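Local coordinates for protein type IV pilus biogenesis factor PilY1 (Pseudomonas aeruginosa, PDB 3HX6) that primes type IV pilus assembly, stabilises the fibres probably by opposing retraction, and acts in host-cell adhesion and in twitching motility, for which calcium binding and release seem essential, at residues L179-G184 with I228-G233; H152-G157 with L166-V171. The protein carries 3 engineered substitutions. All blocks are in the same frame, centred on the assembly; numbering follows the deposited sequence.

Overall arrangement
Both contacts lie in the beta-propeller of the C-terminal domain of PilY1, away from the calcium ion held by Asp258, Asn260, Asp262, Val264 and Asp266. Contact 2 pairs the two middle strands of a four-stranded antiparallel blade; contact 1 takes an edge strand of that blade, 178-184, to the next blade in the chain. Their centres are about 9 Å apart. Strand 165-170 belongs to contact 2 and also pairs with strand 178-184, probably through Ile183 N to Leu166 O at 2.6 Å and Leu180 N to Ala168 O at 3.0 Å. The engineered Met230 packs its CE 3.4 Å from Val154 CG2.

Contact 1: residues L179-G184 with I228-G233. Engineered in segment 228-233: Met230 (natural residue Leu).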
loop_
_atom_site.group_PDB
_atom_site.type_symbol
_atom_site.label_atom_id
_atom_site.label_comp_id
_atom_site.label_asym_id
_atom_site.label_seq_id
_atom_site.Cartn_x
_atom_site.Cartn_y
_atom_site.Cartn_z
ATOM N N LEU A 179 6.842 21.242 24.075
ATOM C CA LEU A 179 5.594 21.188 24.822
ATOM C C LEU A 179 4.721 22.353 24.368
ATOM O O LEU A 179 5.059 23.513 24.610
ATOM C CB LEU A 179 5.860 21.309 26.325
ATOM C CG LEU A 179 4.613 21.510 27.190
ATOM C CD1 LEU A 179 3.650 20.348 26.984
ATOM C CD2 LEU A 179 5.012 21.625 28.655
ATOM N N LEU A 180 3.608 22.045 23.706
ATOM C CA LEU A 180 2.704 23.085 23.230
ATOM C C LEU A 180 1.853 23.619 24.371
ATOM O O LEU A 180 1.741 24.831 24.560
ATOM C CB LEU A 180 1.806 22.538 22.120
ATOM C CG LEU A 180 2.526 22.198 20.812
ATOM C CD1 LEU A 180 1.583 21.462 19.874
ATOM C CD2 LEU A 180 3.044 23.482 20.173
ATOM N N TRP A 181 1.244 22.714 25.128
ATOM C CA TRP A 181 0.423 23.115 26.257
ATOM C C TRP A 181 -0.007 21.958 27.148
ATOM O O TRP A 181 0.121 20.786 26.791
ATOM C CB TRP A 181 -0.820 23.890 25.793
ATOM C CG TRP A 181 -1.567 23.292 24.626
ATOM C CD1 TRP A 181 -1.508 23.701 23.325
ATOM C CD2 TRP A 181 -2.499 22.200 24.660
ATOM N NE1 TRP A 181 -2.347 22.936 22.545
ATOM C CE2 TRP A 181 -2.966 22.007 23.338
ATOM C CE3 TRP A 181 -2.985 21.368 25.675
ATOM C CZ2 TRP A 181 -3.894 21.013 23.006
ATOM C CZ3 TRP A 181 -3.912 20.376 25.344
ATOM C CH2 TRP A 181 -4.354 20.210 24.019
ATOM N N GLU A 182 -0.509 22.319 28.322
ATOM C CA GLU A 182 -0.994 21.371 29.309
ATOM C C GLU A 182 -2.297 21.925 29.854
ATOM O O GLU A 182 -2.367 23.087 30.240
ATOM C CB GLU A 182 0.001 21.228 30.462
ATOM C CG GLU A 182 1.321 20.584 30.095
ATOM C CD GLU A 182 2.236 20.442 31.300
ATOM O OE1 GLU A 182 2.601 21.480 31.898
ATOM O OE2 GLU A 182 2.586 19.294 31.654
ATOM N N ILE A 183 -3.331 21.097 29.871
ATOM C CA ILE A 183 -4.630 21.511 30.379
ATOM C C ILE A 183 -4.943 20.724 31.643
ATOM O O ILE A 183 -4.643 19.537 31.728
ATOM C CB ILE A 183 -5.755 21.240 29.355
ATOM C CG1 ILE A 183 -5.524 22.059 28.089
ATOM C CG2 ILE A 183 -7.111 21.586 29.961
ATOM C CD1 ILE A 183 -6.632 21.915 27.069
ATOM N N GLY A 184 -5.538 21.399 32.619
ATOM C CA GLY A 184 -5.909 20.756 33.866
ATOM C C GLY A 184 -7.260 21.302 34.278
ATOM O O GLY A 184 -7.855 22.090 33.537
ATOM N N ILE A 228 -10.451 22.471 21.939
ATOM C CA ILE A 228 -9.227 23.115 22.381
ATOM C C ILE A 228 -8.391 23.612 21.209
ATOM O O ILE A 228 -8.054 22.842 20.312
ATOM C CB ILE A 228 -8.401 22.110 23.205
ATOM C CG1 ILE A 228 -9.298 21.497 24.293
ATOM C CG2 ILE A 228 -7.180 22.796 23.810
ATOM C CD1 ILE A 228 -8.695 20.300 24.997
ATOM N N ASP A 229 -8.053 24.897 21.217
ATOM C CA ASP A 229 -7.244 25.460 20.142
ATOM C C ASP A 229 -5.919 24.714 20.090
ATOM O O ASP A 229 -5.204 24.621 21.092
ATOM C CB ASP A 229 -6.983 26.951 20.382
ATOM C CG ASP A 229 -6.202 27.592 19.246
ATOM O OD1 ASP A 229 -6.733 27.643 18.115
ATOM O OD2 ASP A 229 -5.059 28.036 19.484
ATOM N N MET A 230 -5.592 24.184 18.918
ATOM C CA MET A 230 -4.361 23.426 18.735
ATOM C C MET A 230 -3.118 24.190 19.179
ATOM O O MET A 230 -2.290 23.669 19.927
ATOM C CB MET A 230 -4.205 23.024 17.265
ATOM C CG MET A 230 -3.104 22.003 17.013
ATOM S SD MET A 230 -3.394 20.449 17.917
ATOM C CE MET A 230 -2.249 20.585 19.246
ATOM N N GLU A 231 -2.988 25.429 18.724
ATOM C CA GLU A 231 -1.820 26.222 19.062
ATOM C C GLU A 231 -1.708 26.643 20.521
ATOM O O GLU A 231 -0.674 26.435 21.160
ATOM C CB GLU A 231 -1.768 27.478 18.185
ATOM C CG GLU A 231 -0.620 28.421 18.522
ATOM C CD GLU A 231 -0.537 29.602 17.573
ATOM O OE1 GLU A 231 -1.576 30.260 17.340
ATOM O OE2 GLU A 231 0.570 29.879 17.066
ATOM N N THR A 232 -2.783 27.217 21.041
ATOM C CA THR A 232 -2.806 27.754 22.395
ATOM C C THR A 232 -3.222 26.845 23.540
ATOM O O THR A 232 -2.790 27.046 24.670
ATOM C CB THR A 232 -3.705 29.008 22.428
ATOM O OG1 THR A 232 -3.107 30.033 21.623
ATOM C CG2 THR A 232 -3.877 29.522 23.849
ATOM N N GLY A 233 -4.059 25.854 23.260
ATOM C CA GLY A 233 -4.526 24.984 24.323
ATOM C C GLY A 233 -5.690 25.667 25.023
ATOM O O GLY A 233 -6.227 25.166 26.008
#
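At the seam between two successive propeller blades, the indole of Trp181 on strand 179-184 lies against the turn that ends strand 228-229. Its NE1 donates to Met230 O at 2.7 Å with an N-H...O angle of 159°. The acceptor lies in the indole plane, whereas the nitrogen stands 43° out of the carbonyl plane of Met230, so the bond is straight at the donor but does not use a lone-pair direction. One face of the indole is covered by Gly233, whose CA sits 3.2 Å from the centroid of the five-membered ring, and by Ile228 CG2 over the six-membered ring. Trp181 CG is held between its backbone N and carbonyl carbon (chi1 46°), which turns the ring toward the turn. Leu180 and Trp181 form a classic beta bulge opposite Ala168 of the neighbouring strand, and both direct their side chains toward the second blade. Leu180 CD1 meets CE of the engineered Met230 at 4.0 Å, a methyl brought round by bends at chi2 and chi3. Ile183 and Ile228 reach toward each other tip to tip, with CD1 to CD1 at a tight 3.3 Å. Within the turn, Asp229 OD2 accepts from Thr232 N at 2.9 Å in an Asx motif, and Gly233 N bonds to Asp229 O, closing the turn that carries Gly233 over the ring face.

Contact 2: residues H152-G157 with L166-V171; sequences HTVLIG and LFALDV
One face of the Phe167 ring is laid over Gly157 of the facing strand, with Gly157 CA 3.9 Å from the ring centroid in a CH-pi contact and Gly157 C 3.6 Å above the ring plane; Leu155 CD2 approaches the ring obliquely, and Phe110 meets it from outside the hairpin. The His152 imidazole, at the other end, stacks with the ring of Phe147 and stands nearly perpendicular to the Asp170 carboxylate, planes 87° apart, with ND1 3.0 Å from OD2. With Phe167 CG placed between the backbone N and carbonyl carbon (chi1 63°), the phenyl ring leans over the neighbouring strand and covers Gly157. Strands 152-157 and 166-170 form an antiparallel beta hairpin inside a propeller blade. Leu155 and Leu169 are a hydrogen-bonded pair, as are Gly157 and Phe167, and Leu169 N reaches Leu155 O at 2.7 Å. Val154 CG2 and Ile156 CG1 both pack on Ala168 CB on the sheet face opposite Leu155 and Leu169, and Thr153 CG2 meets Val171 CG1 at 3.6 Å. One water lies 3.0 Å from His152 ND1 and gives a weak bond to Asp170 OD1. That oxygen is also gripped by Thr172 OG1, while Phe147 holds His152 through its ring and through a bond from NE2 to its carbonyl O, which together would fix the rotation of imidazole and carboxylate.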
loop_
_atom_site.group_PDB
_atom_site.type_symbol
_atom_site.label_atom_id
_atom_site.label_comp_id
_atom_site.label_asym_id
_atom_site.label_seq_id
_atom_site.Cartn_x
_atom_site.Cartn_y
_atom_site.Cartn_z
ATOM N N HIS A 152 2.598 21.021 11.261
ATOM C CA HIS A 152 3.337 20.391 12.351
ATOM C C HIS A 152 2.730 19.020 12.537
ATOM O O HIS A 152 1.623 18.752 12.055
ATOM C CB HIS A 152 3.126 21.128 13.678
ATOM C CG HIS A 152 3.410 22.593 13.623
ATOM N ND1 HIS A 152 4.633 23.126 13.967
ATOM C CD2 HIS A 152 2.627 23.639 13.268
ATOM C CE1 HIS A 152 4.590 24.439 13.827
ATOM N NE2 HIS A 152 3.385 24.775 13.404
ATOM N N THR A 153 3.458 18.153 13.228
ATOM C CA THR A 153 2.938 16.840 13.561
ATOM C C THR A 153 2.812 16.975 15.066
ATOM O O THR A 153 3.784 17.300 15.757
ATOM C CB THR A 153 3.903 15.697 13.223
ATOM O OG1 THR A 153 4.097 15.633 11.804
ATOM C CG2 THR A 153 3.316 14.374 13.698
ATOM N N VAL A 154 1.607 16.771 15.576
ATOM C CA VAL A 154 1.385 16.914 17.002
ATOM C C VAL A 154 1.023 15.589 17.652
ATOM O O VAL A 154 0.633 14.639 16.979
ATOM C CB VAL A 154 0.258 17.941 17.279
ATOM C CG1 VAL A 154 -1.091 17.379 16.820
ATOM C CG2 VAL A 154 0.211 18.285 18.753
ATOM N N LEU A 155 1.175 15.541 18.969
ATOM C CA LEU A 155 0.846 14.363 19.751
ATOM C C LEU A 155 0.018 14.858 20.927
ATOM O O LEU A 155 0.435 15.752 21.653
ATOM C CB LEU A 155 2.122 13.661 20.246
ATOM C CG LEU A 155 1.932 12.426 21.135
ATOM C CD1 LEU A 155 3.186 11.567 21.116
ATOM C CD2 LEU A 155 1.593 12.859 22.552
ATOM N N ILE A 156 -1.173 14.297 21.087
ATOM C CA ILE A 156 -2.040 14.684 22.180
ATOM C C ILE A 156 -2.114 13.524 23.172
ATOM O O ILE A 156 -2.449 12.401 22.807
ATOM C CB ILE A 156 -3.461 15.059 21.674
ATOM C CG1 ILE A 156 -3.390 16.309 20.783
ATOM C CG2 ILE A 156 -4.368 15.389 22.850
ATOM C CD1 ILE A 156 -2.731 16.102 19.463
ATOM N N GLY A 157 -1.768 13.803 24.422
ATOM C CA GLY A 157 -1.800 12.768 25.441
ATOM C C GLY A 157 -2.639 13.198 26.623
ATOM O O GLY A 157 -3.177 14.300 26.631
ATOM N N LEU A 166 -4.802 17.125 30.133
ATOM C CA LEU A 166 -4.532 16.902 28.725
ATOM C C LEU A 166 -3.257 17.650 28.381
ATOM O O LEU A 166 -2.941 18.656 29.008
ATOM C CB LEU A 166 -5.682 17.485 27.897
ATOM C CG LEU A 166 -6.640 16.607 27.095
ATOM C CD1 LEU A 166 -6.831 15.290 27.784
ATOM C CD2 LEU A 166 -7.974 17.342 26.913
ATOM N N PHE A 167 -2.515 17.151 27.402
ATOM C CA PHE A 167 -1.324 17.845 26.956
ATOM C C PHE A 167 -1.090 17.560 25.480
ATOM O O PHE A 167 -1.563 16.555 24.939
ATOM C CB PHE A 167 -0.085 17.478 27.793
ATOM C CG PHE A 167 0.322 16.037 27.706
ATOM C CD1 PHE A 167 -0.090 15.122 28.672
ATOM C CD2 PHE A 167 1.144 15.597 26.670
ATOM C CE1 PHE A 167 0.316 13.783 28.609
ATOM C CE2 PHE A 167 1.554 14.268 26.597
ATOM C CZ PHE A 167 1.140 13.357 27.569
ATOM N N ALA A 168 -0.382 18.475 24.829
ATOM C CA ALA A 168 -0.078 18.342 23.417
ATOM C C ALA A 168 1.401 18.619 23.224
ATOM O O ALA A 168 1.951 19.535 23.829
ATOM C CB ALA A 168 -0.914 19.335 22.603
ATOM N N LEU A 169 2.051 17.810 22.400
ATOM C CA LEU A 169 3.462 18.008 22.129
ATOM C C LEU A 169 3.620 18.215 20.632
ATOM O O LEU A 169 2.832 17.686 19.842
ATOM C CB LEU A 169 4.278 16.779 22.554
ATOM C CG LEU A 169 4.119 16.281 23.997
ATOM C CD1 LEU A 169 4.927 14.998 24.191
ATOM C CD2 LEU A 169 4.566 17.354 24.966
ATOM N N ASP A 170 4.613 19.013 20.249
ATOM C CA ASP A 170 4.902 19.237 18.841
ATOM C C ASP A 170 5.950 18.173 18.574
ATOM O O ASP A 170 7.078 18.271 19.055
ATOM C CB ASP A 170 5.507 20.621 18.598
ATOM C CG ASP A 170 5.756 20.891 17.124
ATOM O OD1 ASP A 170 6.215 19.967 16.416
ATOM O OD2 ASP A 170 5.500 22.025 16.672
ATOM N N VAL A 171 5.575 17.155 17.816
ATOM C CA VAL A 171 6.473 16.050 17.535
ATOM C C VAL A 171 6.977 16.022 16.083
ATOM O O VAL A 171 7.451 14.999 15.587
ATOM C CB VAL A 171 5.755 14.727 17.925
ATOM C CG1 VAL A 171 5.247 13.992 16.691
ATOM C CG2 VAL A 171 6.669 13.882 18.770
HETATM O O HOH W 1 7.388 21.995 14.161
#